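Local coordinates for protein glutaconate CoA-transferase subunit A (Acidaminococcus fermentans, PDB 1POI) that transfers coenzyme A from acetyl-CoA to glutaconate or (R)-2-hydroxyglutarate, a step in the fermentation of glutamate, at residues 1-13 / 229-241. Sequence-based numbering, arbitrary orientation.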
ATOM      1  N   SER A   1      13.903   2.277  25.979  1.00 34.66           N
ATOM      2  CA  SER A   1      13.170   3.051  24.945  1.00 29.18           C
ATOM      3  C   SER A   1      12.739   4.364  25.567  1.00 28.04           C
ATOM      4  O   SER A   1      13.119   4.679  26.704  1.00 27.75           O
ATOM      5  CB  SER A   1      11.942   2.264  24.512  1.00 29.98           C
ATOM      6  OG  SER A   1      11.289   1.715  25.642  1.00 30.34           O
ATOM      7  N   LYS A   2      11.962   5.128  24.819  1.00 22.98           N
ATOM      8  CA  LYS A   2      11.475   6.406  25.294  1.00 22.77           C
ATOM      9  C   LYS A   2      10.000   6.309  25.653  1.00 22.92           C
ATOM     10  O   LYS A   2       9.307   7.328  25.773  1.00 20.10           O
ATOM     11  CB  LYS A   2      11.704   7.442  24.212  1.00 20.43           C
ATOM     12  CG  LYS A   2      13.116   7.347  23.673  1.00 21.09           C
ATOM     13  CD  LYS A   2      13.461   8.533  22.815  1.00 19.72           C
ATOM     14  CE  LYS A   2      14.861   8.392  22.282  1.00 16.74           C
ATOM     15  NZ  LYS A   2      15.144   9.496  21.348  1.00 22.60           N
ATOM     16  N   VAL A   3       9.538   5.073  25.843  1.00 22.64           N
ATOM     17  CA  VAL A   3       8.145   4.812  26.153  1.00 22.32           C
ATOM     18  C   VAL A   3       7.896   5.038  27.621  1.00 24.25           C
ATOM     19  O   VAL A   3       8.478   4.351  28.465  1.00 24.91           O
ATOM     20  CB  VAL A   3       7.745   3.379  25.795  1.00 19.49           C
ATOM     21  CG1 VAL A   3       6.259   3.186  26.061  1.00 21.92           C
ATOM     22  CG2 VAL A   3       8.054   3.098  24.341  1.00 18.32           C
ATOM     23  N   MET A   4       7.017   5.991  27.918  1.00 24.59           N
ATOM     24  CA  MET A   4       6.692   6.320  29.290  1.00 22.05           C
ATOM     25  C   MET A   4       5.266   6.850  29.404  1.00 23.60           C
ATOM     26  O   MET A   4       4.727   7.402  28.445  1.00 24.99           O
ATOM     27  CB  MET A   4       7.712   7.325  29.814  1.00 21.61           C
ATOM     28  CG  MET A   4       7.541   8.741  29.342  1.00 20.07           C
ATOM     29  SD  MET A   4       8.989   9.734  29.790  1.00 22.94           S
ATOM     30  CE  MET A   4       9.453   9.018  31.397  1.00 25.83           C
ATOM     31  N   THR A   5       4.651   6.669  30.570  1.00 21.21           N
ATOM     32  CA  THR A   5       3.279   7.115  30.785  1.00 20.18           C
ATOM     33  C   THR A   5       3.129   8.613  30.598  1.00 16.86           C
ATOM     34  O   THR A   5       4.080   9.355  30.775  1.00 14.49           O
ATOM     35  CB  THR A   5       2.757   6.723  32.179  1.00 22.83           C
ATOM     36  OG1 THR A   5       3.030   7.768  33.129  1.00 28.92           O
ATOM     37  CG2 THR A   5       3.402   5.419  32.639  1.00 22.66           C
ATOM     38  N   LEU A   6       1.922   9.064  30.287  1.00 16.39           N
ATOM     39  CA  LEU A   6       1.699  10.482  30.064  1.00 17.82           C
ATOM     40  C   LEU A   6       1.878  11.293  31.338  1.00 22.20           C
ATOM     41  O   LEU A   6       2.036  12.512  31.269  1.00 26.16           O
ATOM     42  CB  LEU A   6       0.320  10.740  29.428  1.00 12.45           C
ATOM     43  CG  LEU A   6       0.000  12.208  29.136  1.00 11.48           C
ATOM     44  CD1 LEU A   6       1.055  12.782  28.239  1.00 14.86           C
ATOM     45  CD2 LEU A   6      -1.360  12.392  28.514  1.00 12.81           C
ATOM     46  N   LYS A   7       1.848  10.640  32.503  1.00 25.36           N
ATOM     47  CA  LYS A   7       2.027  11.368  33.765  1.00 26.95           C
ATOM     48  C   LYS A   7       3.508  11.595  33.989  1.00 23.69           C
ATOM     49  O   LYS A   7       3.960  12.727  34.176  1.00 21.28           O
ATOM     50  CB  LYS A   7       1.438  10.618  34.965  1.00 33.95           C
ATOM     51  CG  LYS A   7       1.722  11.331  36.302  1.00 37.17           C
ATOM     52  CD  LYS A   7       0.989  10.719  37.484  1.00 40.76           C
ATOM     53  CE  LYS A   7      -0.512  11.039  37.465  1.00 44.21           C
ATOM     54  NZ  LYS A   7      -0.855  12.500  37.544  1.00 43.04           N
ATOM     55  N   ASP A   8       4.255  10.503  33.933  1.00 21.31           N
ATOM     56  CA  ASP A   8       5.690  10.545  34.096  1.00 22.83           C
ATOM     57  C   ASP A   8       6.348  11.508  33.097  1.00 25.20           C
ATOM     58  O   ASP A   8       7.042  12.458  33.495  1.00 29.49           O
ATOM     59  CB  ASP A   8       6.260   9.140  33.946  1.00 20.37           C
ATOM     60  CG  ASP A   8       5.804   8.200  35.062  1.00 25.59           C
ATOM     61  OD1 ASP A   8       5.448   8.676  36.176  1.00 27.11           O
ATOM     62  OD2 ASP A   8       5.815   6.970  34.832  1.00 30.78           O
ATOM     63  N   ALA A   9       6.047  11.325  31.816  1.00 24.19           N
ATOM     64  CA  ALA A   9       6.612  12.156  30.762  1.00 20.91           C
ATOM     65  C   ALA A   9       6.365  13.633  30.982  1.00 18.27           C
ATOM     66  O   ALA A   9       7.287  14.429  30.988  1.00 20.12           O
ATOM     67  CB  ALA A   9       6.073  11.724  29.414  1.00 21.20           C
ATOM     68  N   ILE A  10       5.117  14.009  31.161  1.00 18.87           N
ATOM     69  CA  ILE A  10       4.784  15.412  31.387  1.00 19.66           C
ATOM     70  C   ILE A  10       5.516  16.036  32.589  1.00 23.14           C
ATOM     71  O   ILE A  10       5.928  17.203  32.545  1.00 24.75           O
ATOM     72  CB  ILE A  10       3.268  15.550  31.570  1.00 13.70           C
ATOM     73  CG1 ILE A  10       2.586  15.357  30.208  1.00 14.87           C
ATOM     74  CG2 ILE A  10       2.922  16.853  32.285  1.00  6.56           C
ATOM     75  CD1 ILE A  10       2.792  16.522  29.186  1.00 17.02           C
ATOM     76  N   ALA A  11       5.644  15.256  33.661  1.00 25.08           N
ATOM     77  CA  ALA A  11       6.296  15.702  34.889  1.00 25.62           C
ATOM     78  C   ALA A  11       7.783  15.948  34.683  1.00 26.56           C
ATOM     79  O   ALA A  11       8.345  16.917  35.196  1.00 27.46           O
ATOM     80  CB  ALA A  11       6.103  14.675  35.966  1.00 24.37           C
ATOM     81  N   LYS A  12       8.416  15.028  33.964  1.00 25.52           N
ATOM     82  CA  LYS A  12       9.835  15.104  33.674  1.00 23.16           C
ATOM     83  C   LYS A  12      10.216  16.196  32.681  1.00 20.67           C
ATOM     84  O   LYS A  12      11.059  17.033  32.987  1.00 25.01           O
ATOM     85  CB  LYS A  12      10.332  13.746  33.189  1.00 23.85           C
ATOM     86  CG  LYS A  12      11.809  13.690  32.927  1.00 29.80           C
ATOM     87  CD  LYS A  12      12.261  12.244  32.743  1.00 36.09           C
ATOM     88  CE  LYS A  12      13.777  12.134  32.525  1.00 39.32           C
ATOM     89  NZ  LYS A  12      14.237  10.705  32.502  1.00 42.22           N
ATOM     90  N   TYR A  13       9.565  16.244  31.522  1.00 18.13           N
ATOM     91  CA  TYR A  13       9.922  17.238  30.504  1.00 12.28           C
ATOM     92  C   TYR A  13       9.165  18.556  30.485  1.00 11.44           C
ATOM     93  O   TYR A  13       9.514  19.429  29.686  1.00 12.74           O
ATOM     94  CB  TYR A  13       9.885  16.609  29.111  1.00  8.07           C
ATOM     95  CG  TYR A  13      10.694  15.355  29.015  1.00  7.63           C
ATOM     96  CD1 TYR A  13      12.077  15.410  28.840  1.00 11.56           C
ATOM     97  CD2 TYR A  13      10.105  14.116  29.180  1.00  6.76           C
ATOM     98  CE1 TYR A  13      12.861  14.255  28.839  1.00  9.16           C
ATOM     99  CE2 TYR A  13      10.878  12.945  29.180  1.00  8.71           C
ATOM    100  CZ  TYR A  13      12.253  13.030  29.010  1.00 11.84           C
ATOM    101  OH  TYR A  13      13.031  11.890  29.016  1.00 16.46           O
ATOM    102  N   ILE A 229       9.964  12.327  11.639  1.00 14.39           N
ATOM    103  CA  ILE A 229      10.917  12.764  12.650  1.00 11.32           C
ATOM    104  C   ILE A 229      11.775  11.585  13.095  1.00 13.15           C
ATOM    105  O   ILE A 229      11.259  10.476  13.290  1.00 13.61           O
ATOM    106  CB  ILE A 229      10.214  13.365  13.886  1.00  7.65           C
ATOM    107  CG1 ILE A 229       9.331  14.542  13.491  1.00  2.00           C
ATOM    108  CG2 ILE A 229      11.263  13.895  14.881  1.00  6.06           C
ATOM    109  CD1 ILE A 229       8.255  14.792  14.504  1.00  2.00           C
ATOM    110  N   PRO A 230      13.107  11.796  13.199  1.00 13.79           N
ATOM    111  CA  PRO A 230      14.112  10.802  13.613  1.00 11.01           C
ATOM    112  C   PRO A 230      14.048  10.692  15.117  1.00 13.14           C
ATOM    113  O   PRO A 230      13.857  11.705  15.792  1.00 13.47           O
ATOM    114  CB  PRO A 230      15.432  11.462  13.234  1.00 10.10           C
ATOM    115  CG  PRO A 230      15.047  12.650  12.373  1.00 12.37           C
ATOM    116  CD  PRO A 230      13.750  13.083  12.890  1.00 10.82           C
ATOM    117  N   GLY A 231      14.286   9.492  15.642  1.00 14.11           N
ATOM    118  CA  GLY A 231      14.252   9.280  17.077  1.00 17.56           C
ATOM    119  C   GLY A 231      14.993  10.310  17.911  1.00 21.54           C
ATOM    120  O   GLY A 231      14.461  10.796  18.914  1.00 21.76           O
ATOM    121  N   MET A 232      16.199  10.670  17.465  1.00 23.03           N
ATOM    122  CA  MET A 232      17.070  11.653  18.130  1.00 22.85           C
ATOM    123  C   MET A 232      16.366  12.901  18.657  1.00 21.93           C
ATOM    124  O   MET A 232      16.670  13.360  19.758  1.00 24.76           O
ATOM    125  CB  MET A 232      18.196  12.097  17.189  1.00 23.85           C
ATOM    126  CG  MET A 232      19.118  10.974  16.734  1.00 28.25           C
ATOM    127  SD  MET A 232      18.839  10.402  15.035  1.00 30.23           S
ATOM    128  CE  MET A 232      19.283  11.945  14.115  1.00 24.63           C
ATOM    129  N   CYS A 233      15.424  13.440  17.888  1.00 19.04           N
ATOM    130  CA  CYS A 233      14.712  14.652  18.300  1.00 16.28           C
ATOM    131  C   CYS A 233      13.590  14.427  19.293  1.00 12.98           C
ATOM    132  O   CYS A 233      13.002  15.384  19.774  1.00 14.61           O
ATOM    133  CB  CYS A 233      14.106  15.343  17.081  1.00 15.12           C
ATOM    134  SG  CYS A 233      15.248  15.659  15.729  1.00 12.73           S
ATOM    135  N   VAL A 234      13.318  13.173  19.619  1.00 11.01           N
ATOM    136  CA  VAL A 234      12.215  12.817  20.492  1.00 13.37           C
ATOM    137  C   VAL A 234      12.635  12.226  21.841  1.00 18.28           C
ATOM    138  O   VAL A 234      13.374  11.233  21.890  1.00 19.71           O
ATOM    139  CB  VAL A 234      11.308  11.815  19.730  1.00 13.84           C
ATOM    140  CG1 VAL A 234      10.285  11.173  20.647  1.00 11.97           C
ATOM    141  CG2 VAL A 234      10.649  12.517  18.555  1.00  8.23           C
ATOM    142  N   ASP A 235      12.100  12.785  22.933  1.00 20.54           N
ATOM    143  CA  ASP A 235      12.424  12.320  24.295  1.00 18.68           C
ATOM    144  C   ASP A 235      11.427  11.403  24.973  1.00 16.27           C
ATOM    145  O   ASP A 235      11.829  10.440  25.623  1.00 14.82           O
ATOM    146  CB  ASP A 235      12.679  13.509  25.189  1.00 17.79           C
ATOM    147  CG  ASP A 235      13.792  14.315  24.700  1.00 19.06           C
ATOM    148  OD1 ASP A 235      14.931  13.819  24.856  1.00 22.84           O
ATOM    149  OD2 ASP A 235      13.527  15.394  24.108  1.00 19.29           O
ATOM    150  N   ALA A 236      10.143  11.755  24.893  1.00 15.80           N
ATOM    151  CA  ALA A 236       9.067  10.940  25.496  1.00 17.33           C
ATOM    152  C   ALA A 236       8.001  10.487  24.488  1.00 16.24           C
ATOM    153  O   ALA A 236       7.405  11.321  23.791  1.00 17.05           O
ATOM    154  CB  ALA A 236       8.384  11.711  26.633  1.00 13.35           C
ATOM    155  N   VAL A 237       7.795   9.173  24.402  1.00 16.02           N
ATOM    156  CA  VAL A 237       6.780   8.568  23.531  1.00 15.37           C
ATOM    157  C   VAL A 237       5.685   8.033  24.443  1.00 15.06           C
ATOM    158  O   VAL A 237       5.954   7.208  25.318  1.00 14.09           O
ATOM    159  CB  VAL A 237       7.321   7.381  22.687  1.00 14.38           C
ATOM    160  CG1 VAL A 237       6.171   6.669  22.022  1.00 18.03           C
ATOM    161  CG2 VAL A 237       8.252   7.867  21.609  1.00 13.64           C
ATOM    162  N   VAL A 238       4.461   8.507  24.240  1.00 15.90           N
ATOM    163  CA  VAL A 238       3.322   8.081  25.062  1.00 17.96           C
ATOM    164  C   VAL A 238       2.145   7.533  24.229  1.00 16.53           C
ATOM    165  O   VAL A 238       1.642   8.208  23.327  1.00 15.33           O
ATOM    166  CB  VAL A 238       2.786   9.273  25.925  1.00 19.45           C
ATOM    167  CG1 VAL A 238       1.730   8.790  26.885  1.00 17.30           C
ATOM    168  CG2 VAL A 238       3.920   9.966  26.666  1.00 19.60           C
ATOM    169  N   LEU A 239       1.692   6.325  24.543  1.00 16.90           N
ATOM    170  CA  LEU A 239       0.558   5.726  23.819  1.00 17.35           C
ATOM    171  C   LEU A 239      -0.736   6.379  24.291  1.00 13.46           C
ATOM    172  O   LEU A 239      -1.103   6.244  25.441  1.00 18.15           O
ATOM    173  CB  LEU A 239       0.499   4.213  24.068  1.00 16.35           C
ATOM    174  CG  LEU A 239      -0.481   3.384  23.221  1.00 21.31           C
ATOM    175  CD1 LEU A 239      -0.410   3.778  21.757  1.00 18.81           C
ATOM    176  CD2 LEU A 239      -0.194   1.885  23.360  1.00 20.03           C
ATOM    177  N   ALA A 240      -1.385   7.145  23.433  1.00 12.10           N
ATOM    178  CA  ALA A 240      -2.628   7.806  23.790  1.00 10.75           C
ATOM    179  C   ALA A 240      -3.666   7.803  22.662  1.00 12.88           C
ATOM    180  O   ALA A 240      -3.735   8.760  21.872  1.00 11.47           O
ATOM    181  CB  ALA A 240      -2.367   9.194  24.227  1.00  4.15           C
ATOM    182  N   PRO A 241      -4.466   6.710  22.560  1.00 12.61           N
ATOM    183  CA  PRO A 241      -5.524   6.504  21.567  1.00 13.40           C
ATOM    184  C   PRO A 241      -6.548   7.617  21.620  1.00 15.81           C
ATOM    185  O   PRO A 241      -7.088   7.903  22.678  1.00 19.60           O
ATOM    186  CB  PRO A 241      -6.131   5.186  21.998  1.00 12.50           C
ATOM    187  CG  PRO A 241      -4.933   4.431  22.459  1.00 14.64           C
ATOM    188  CD  PRO A 241      -4.215   5.459  23.300  1.00 11.85           C
TER
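The Tyr13 ring rests one face on Asp235, whose CB lies off-centre toward the rim, 4.1 Å from the ring centroid, in a CH-pi contact; Lys12 CG covers the opposite face, and Met4 SD sits at the edge in the ring plane. The Asp235 carboxylate itself turns to the backbone N of Thr207. This contact closes one border of the parallel, Rossmann-like sheet of the CoA-transferase fold: residues 2-4 run parallel to strand 236-239, the outermost strand on this side within the chain, and form a single bridge between Val3 and Val237. Val237 N donates to Lys2 O at 2.8 Å, and the bridge's second bond runs from Met4 N to Val237 O, 3.1 Å. Lys2, its chain extended beyond CG (chi2 -168°), reaches along the backbone to the 3-10 segment 231-233, where NZ bonds weakly to Gly231 O; its shorter approach to Val234 O is doubtful. With an alanine in place of Lys2, the Gly231 carbonyl would probably lose its ammonium partner, and the 3-10 segment its tie to the N-terminus. Beyond Met4 the chain turns into helix 6-13, which packs back over the strand, with Ala9 CB 3.6 Å from Ala236 CB and Leu6 CB against Val238 CG1.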